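Side-chain contacts in Doc8: Type I dockerin repeat domain from family 9 glycoside hydrolase WP_009982745[Ruminococcus flavefaciens] (Ruminococcus flavefaciens FD-1, PDB 5M2S), which probably docks a family 9 glycoside hydrolase onto a cohesin of the cellulosome through a calcium-binding type I dockerin repeat: residues W28-A31 with N32-I36; N72-V75 with N76-N80. All blocks are in the same frame, centred on the assembly; numbering follows the deposited sequence. Where two conformers were deposited one is given.

Contact 1. Residues W28-A31 with N32-I36; sequences WGDA and NCDGI. With CA (calcium ion), chain G.
Asp30 meets Asn32, Asp34 and Gly35 in a local metal-loop contact, the first calcium site of the dockerin, in the loop that leads into helix 39-50. The loop resembles that of an EF-hand: ligands recur at every second residue from Asp30 to Ile36, and Asp41, the twelfth position, closes the sphere from the helix with both carboxylate oxygens. Asp30 gives OD1 to the calcium at 2.3 Å, and Asn32 OD1 reaches it at 2.4 Å. The carboxylate of Asp30 and the amide of Asn32 come in at nearly a right angle, their planes 85° apart. Asp34 OD1 and Ile36 O complete the loop's own share, and a water at 2.4 Å from the calcium is held by Asn32 ND2 and Asp34 OD2.

Asp30 has work beyond the metal. With CG trans to the backbone N (chi1 -171°), its carboxylate swings into the loop: OD1 accepts Asp34 N on its syn lone pair, while OD2 takes Gly35 N at 2.8 Å. Asp34 OD1 in turn accepts Ile36 N at 3.1 Å, an Asx turn, and Asn32 ND2 also donates to the backbone of the chain of another protein in the assembly. Oxygens of Asp30 and Asp34 stand 3.1 Å apart (OD1 to OD1), a closeness of anionic groups that the calcium charge presumably makes tolerable, so the loop's shape probably depends on the ion.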
ATOM      1  N   TRP B  28       1.549   0.915 -20.641  1.00  7.33           N
ATOM      2  CA  TRP B  28       0.224   1.175 -20.055  1.00  7.17           C
ATOM      3  C   TRP B  28       0.344   1.251 -18.538  1.00  6.97           C
ATOM      4  O   TRP B  28       0.848   0.316 -17.910  1.00  7.14           O
ATOM      5  CB  TRP B  28      -0.790   0.093 -20.432  1.00  7.68           C
ATOM      6  CG  TRP B  28      -1.275   0.159 -21.839  1.00  8.57           C
ATOM      7  CD1 TRP B  28      -1.040  -0.742 -22.841  1.00  9.45           C
ATOM      8  CD2 TRP B  28      -2.089   1.193 -22.408  1.00  9.75           C
ATOM      9  NE1 TRP B  28      -1.665  -0.330 -24.012  1.00 10.12           N
ATOM     10  CE2 TRP B  28      -2.317   0.859 -23.765  1.00 10.58           C
ATOM     11  CE3 TRP B  28      -2.652   2.360 -21.894  1.00 10.75           C
ATOM     12  CZ2 TRP B  28      -3.092   1.657 -24.609  1.00 11.48           C
ATOM     13  CZ3 TRP B  28      -3.416   3.176 -22.739  1.00 11.66           C
ATOM     14  CH2 TRP B  28      -3.629   2.812 -24.089  1.00 11.99           C
ATOM     15  N   GLY B  29      -0.128   2.358 -17.970  1.00  6.30           N
ATOM     16  CA  GLY B  29      -0.083   2.594 -16.516  1.00  6.02           C
ATOM     17  C   GLY B  29       1.087   3.446 -16.083  1.00  5.80           C
ATOM     18  O   GLY B  29       1.108   3.931 -14.962  1.00  5.75           O
ATOM     19  N   ASP B  30       2.052   3.674 -16.981  1.00  5.75           N
ATOM     20  CA  ASP B  30       3.288   4.355 -16.586  1.00  5.41           C
ATOM     21  C   ASP B  30       3.151   5.873 -16.682  1.00  5.34           C
ATOM     22  O   ASP B  30       3.813   6.547 -17.492  1.00  5.31           O
ATOM     23  CB  ASP B  30       4.488   3.853 -17.400  1.00  5.84           C
ATOM     24  CG  ASP B  30       5.808   4.356 -16.879  1.00  6.09           C
ATOM     25  OD1 ASP B  30       5.876   4.834 -15.698  1.00  5.80           O
ATOM     26  OD2 ASP B  30       6.792   4.287 -17.695  1.00  6.70           O
ATOM     27  N   ALA B  31       2.317   6.395 -15.782  1.00  5.14           N
ATOM     28  CA  ALA B  31       1.966   7.809 -15.718  1.00  5.32           C
ATOM     29  C   ALA B  31       3.141   8.698 -15.373  1.00  5.78           C
ATOM     30  O   ALA B  31       3.151   9.881 -15.763  1.00  6.28           O
ATOM     31  CB  ALA B  31       0.807   8.002 -14.758  1.00  5.24           C
ATOM     32  N   ASN B  32       4.129   8.165 -14.649  1.00  5.89           N
ATOM     33  CA  ASN B  32       5.334   8.957 -14.340  1.00  6.53           C
ATOM     34  C   ASN B  32       6.549   8.687 -15.265  1.00  6.98           C
ATOM     35  O   ASN B  32       7.642   9.219 -15.037  1.00  7.35           O
ATOM     36  CB  ASN B  32       5.699   8.846 -12.862  1.00  6.36           C
ATOM     37  CG  ASN B  32       6.187   7.480 -12.464  1.00  6.52           C
ATOM     38  OD1 ASN B  32       6.511   6.653 -13.315  1.00  6.72           O
ATOM     39  ND2 ASN B  32       6.198   7.218 -11.161  1.00  6.68           N
ATOM     40  N   CYS B  33       6.331   7.882 -16.298  1.00  7.68           N
ATOM     41  CA  CYS B  33       7.336   7.607 -17.335  1.00  8.60           C
ATOM     42  C   CYS B  33       8.698   7.156 -16.808  1.00  9.38           C
ATOM     43  O   CYS B  33       9.756   7.561 -17.351  1.00 10.39           O
ATOM     44  CB  CYS B  33       7.507   8.824 -18.229  1.00  9.13           C
ATOM     45  SG  CYS B  33       5.996   9.308 -19.083  1.00 10.37           S
ATOM     46  N   ASP B  34       8.683   6.266 -15.827  1.00  8.57           N
ATOM     47  CA  ASP B  34       9.915   5.701 -15.300  1.00  9.32           C
ATOM     48  C   ASP B  34      10.190   4.278 -15.783  1.00  9.47           C
ATOM     49  O   ASP B  34      11.196   3.670 -15.394  1.00 10.65           O
ATOM     50  CB  ASP B  34       9.951   5.811 -13.775  1.00  8.89           C
ATOM     51  CG  ASP B  34       9.053   4.815 -13.078  1.00  8.80           C
ATOM     52  OD1 ASP B  34       8.204   4.209 -13.759  1.00  7.78           O
ATOM     53  OD2 ASP B  34       9.220   4.668 -11.842  1.00  8.78           O
ATOM     54  N   GLY B  35       9.311   3.739 -16.634  1.00  9.18           N
ATOM     55  CA  GLY B  35       9.488   2.402 -17.222  1.00  9.47           C
ATOM     56  C   GLY B  35       9.019   1.228 -16.393  1.00  9.60           C
ATOM     57  O   GLY B  35       9.218   0.059 -16.785  1.00 10.26           O
ATOM     58  N   ILE B  36       8.394   1.533 -15.261  1.00  9.13           N
ATOM     59  CA  ILE B  36       7.717   0.476 -14.498  0.70  9.59           C
ATOM     60  C   ILE B  36       6.354   0.994 -14.072  1.00  8.23           C
ATOM     61  O   ILE B  36       6.089   2.203 -14.050  1.00  8.44           O
ATOM     62  CB  ILE B  36       8.506  -0.057 -13.277  0.70 11.22           C
ATOM     63  CG1 ILE B  36       8.553   0.960 -12.153  0.70 11.54           C
ATOM     64  CG2 ILE B  36       9.933  -0.487 -13.643  0.70 12.36           C
ATOM     65  CD1 ILE B  36       9.031   0.344 -10.866  0.70 13.03           C
TER
HETATM   66 CA    CA G 202       5.884   4.375 -13.474  1.00  5.93          CA
HETATM   67  O   HOH W   1       6.582   4.311 -11.193  1.00  6.60           O

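Contact 2. Residues N72-V75 with N76-N80; sequences NGDV and NENGN. With CA (calcium ion), chain F.
The carboxylate of Asp74 reaches across to Gly79 and shares a calcium with Asn76 and Asn80, in a second loop that shows how one motif tolerates variation. Metal coordination comes first. Asp74 OD1 binds the calcium at 2.3 Å, but the third position contributes its backbone: Asn76 O lies 2.4 Å from the ion. The side chain of Asn76 acts one shell out, its OD1 accepting from a water 2.7 Å away that is itself a calcium ligand. Asn80 is a further ligand, and Gly81 and Asp86 complete the site. Asp86 follows Asp74 by twelve residues, one more than the spacing of a canonical EF-hand loop.

Hydrogen bonds form the second group. Asn78, whose CG is trans to its backbone N (chi1 -180°), turns its amide back so that ND2 donates to Asp74 O at 2.8 Å. This bond lies in the carbonyl plane and, 14° off, nearly in that of the amide. Asp74 OD2 accepts Gly79 N at 2.9 Å from above the carboxylate plane, so one carboxylate serves both ion and backbone. A type II turn from Glu77 to Asn80 puts Gly79 at this point, and a second water bridges Val75 O to Asn78 N.

Packing contacts place the loop in the fold. It runs between helices 67-72 and 84-94; Val75 lies against Ala89 and Ile90 of the latter, and the side chain of Asn76 touches Ala85.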
ATOM      1  N   ASN B  72      -0.038   7.461 -21.193  1.00  6.19           N
ATOM      2  CA  ASN B  72       0.204   6.168 -20.547  1.00  5.93           C
ATOM      3  C   ASN B  72      -0.775   5.850 -19.427  1.00  5.43           C
ATOM      4  O   ASN B  72      -1.149   4.697 -19.204  1.00  5.52           O
ATOM      5  CB  ASN B  72       1.605   6.121 -19.932  1.00  6.16           C
ATOM      6  CG  ASN B  72       2.711   6.128 -20.968  1.00  6.62           C
ATOM      7  OD1 ASN B  72       2.490   5.928 -22.171  1.00  7.43           O
ATOM      8  ND2 ASN B  72       3.929   6.340 -20.491  1.00  6.74           N
ATOM      9  N   GLY B  73      -1.162   6.884 -18.708  1.00  4.96           N
ATOM     10  CA  GLY B  73      -1.997   6.734 -17.552  1.00  4.75           C
ATOM     11  C   GLY B  73      -3.471   6.552 -17.808  1.00  4.63           C
ATOM     12  O   GLY B  73      -4.213   6.231 -16.877  1.00  4.69           O
ATOM     13  N   ASP B  74      -3.891   6.722 -19.055  1.00  4.74           N
ATOM     14  CA  ASP B  74      -5.329   6.675 -19.409  1.00  4.80           C
ATOM     15  C   ASP B  74      -5.720   5.222 -19.660  1.00  5.05           C
ATOM     16  O   ASP B  74      -5.963   4.795 -20.804  1.00  5.36           O
ATOM     17  CB  ASP B  74      -5.627   7.570 -20.612  1.00  4.90           C
ATOM     18  CG  ASP B  74      -7.113   7.675 -20.918  1.00  4.85           C
ATOM     19  OD1 ASP B  74      -7.931   7.177 -20.099  1.00  4.73           O
ATOM     20  OD2 ASP B  74      -7.456   8.267 -21.975  1.00  4.82           O
ATOM     21  N   VAL B  75      -5.739   4.474 -18.558  1.00  4.94           N
ATOM     22  CA  VAL B  75      -5.920   3.020 -18.586  1.00  5.29           C
ATOM     23  C   VAL B  75      -7.403   2.632 -18.360  1.00  5.45           C
ATOM     24  O   VAL B  75      -7.819   1.532 -18.726  1.00  6.42           O
ATOM     25  CB  VAL B  75      -5.003   2.312 -17.539  1.00  5.11           C
ATOM     26  CG1 VAL B  75      -3.550   2.437 -17.969  1.00  5.18           C
ATOM     27  CG2 VAL B  75      -5.195   2.839 -16.123  1.00  5.11           C
ATOM     28  N   ASN B  76      -8.151   3.513 -17.707  1.00  5.39           N
ATOM     29  CA  ASN B  76      -9.568   3.330 -17.476  1.00  5.54           C
ATOM     30  C   ASN B  76     -10.319   4.143 -18.512  1.00  5.61           C
ATOM     31  O   ASN B  76     -10.069   5.337 -18.655  1.00  5.61           O
ATOM     32  CB  ASN B  76      -9.960   3.806 -16.071  1.00  5.47           C
ATOM     33  CG  ASN B  76     -11.467   3.889 -15.884  1.00  5.73           C
ATOM     34  OD1 ASN B  76     -12.098   4.950 -16.105  1.00  5.67           O
ATOM     35  ND2 ASN B  76     -12.077   2.756 -15.512  1.00  6.06           N
ATOM     36  N   GLU B  77     -11.227   3.499 -19.220  1.00  5.96           N
ATOM     37  CA  GLU B  77     -12.032   4.159 -20.256  1.00  6.12           C
ATOM     38  C   GLU B  77     -11.123   4.937 -21.223  1.00  5.97           C
ATOM     39  O   GLU B  77     -11.383   6.089 -21.557  1.00  5.64           O
ATOM     40  CB  GLU B  77     -13.093   5.077 -19.610  1.00  6.43           C
ATOM     41  CG  GLU B  77     -14.172   4.372 -18.820  1.00  6.88           C
ATOM     42  CD  GLU B  77     -15.146   3.595 -19.695  1.00  7.41           C
ATOM     43  OE1 GLU B  77     -14.955   3.565 -20.923  1.00  7.64           O
ATOM     44  OE2 GLU B  77     -16.138   3.062 -19.144  1.00  7.99           O
ATOM     45  N   ASN B  78     -10.038   4.281 -21.663  1.00  6.08           N
ATOM     46  CA  ASN B  78      -9.076   4.913 -22.555  1.00  6.21           C
ATOM     47  C   ASN B  78      -9.772   5.789 -23.626  1.00  6.08           C
ATOM     48  O   ASN B  78     -10.664   5.310 -24.357  1.00  6.33           O
ATOM     49  CB  ASN B  78      -8.154   3.884 -23.213  1.00  6.46           C
ATOM     50  CG  ASN B  78      -7.143   4.523 -24.141  1.00  6.83           C
ATOM     51  OD1 ASN B  78      -7.241   4.374 -25.377  1.00  8.39           O
ATOM     52  ND2 ASN B  78      -6.196   5.249 -23.579  1.00  6.79           N
ATOM     53  N   GLY B  79      -9.344   7.041 -23.728  1.00  5.93           N
ATOM     54  CA  GLY B  79     -10.003   8.015 -24.580  1.00  6.24           C
ATOM     55  C   GLY B  79     -10.643   9.142 -23.806  1.00  6.05           C
ATOM     56  O   GLY B  79     -10.840  10.238 -24.356  1.00  6.47           O
ATOM     57  N   ASN B  80     -10.957   8.918 -22.524  1.00  5.74           N
ATOM     58  CA  ASN B  80     -11.537   9.987 -21.726  1.00  5.81           C
ATOM     59  C   ASN B  80     -10.501  10.795 -20.919  1.00  5.59           C
ATOM     60  O   ASN B  80     -10.875  11.699 -20.145  1.00  6.04           O
ATOM     61  CB  ASN B  80     -12.647   9.479 -20.793  1.00  5.82           C
ATOM     62  CG  ASN B  80     -12.097   8.818 -19.553  1.00  5.54           C
ATOM     63  OD1 ASN B  80     -10.990   8.343 -19.584  1.00  5.14           O
ATOM     64  ND2 ASN B  80     -12.870   8.781 -18.474  1.00  5.57           N
TER
HETATM   65 CA    CA F 201      -9.204   7.506 -18.237  1.00  4.62          CA
HETATM   66  O   HOH W   2      -9.404   1.515 -21.154  1.00  7.87           O
HETATM   67  O   HOH W   3     -10.961   7.349 -16.581  1.00  3.56           O

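Contacts 1 and 2 are two versions of one calcium loop, arranged in series along the chain, with centres about 13 Å apart and the two calcium ions 16.1 Å from each other. Where they meet, Asn72 probably bridges them through two hydrogen bonds, its O accepting from Gly29 N at 2.8 Å and its ND2 donating to Asp30 O at 3.0 Å, so the residue leading into the second loop grips the start of the first. Trp28 CZ3 also packs 3.6 Å from Asn78 ND2. The sites differ in setting: Asn32 and Asp34 touch the chain of another protein in the assembly, whereas no other protein chain of the assembly touches 72-80.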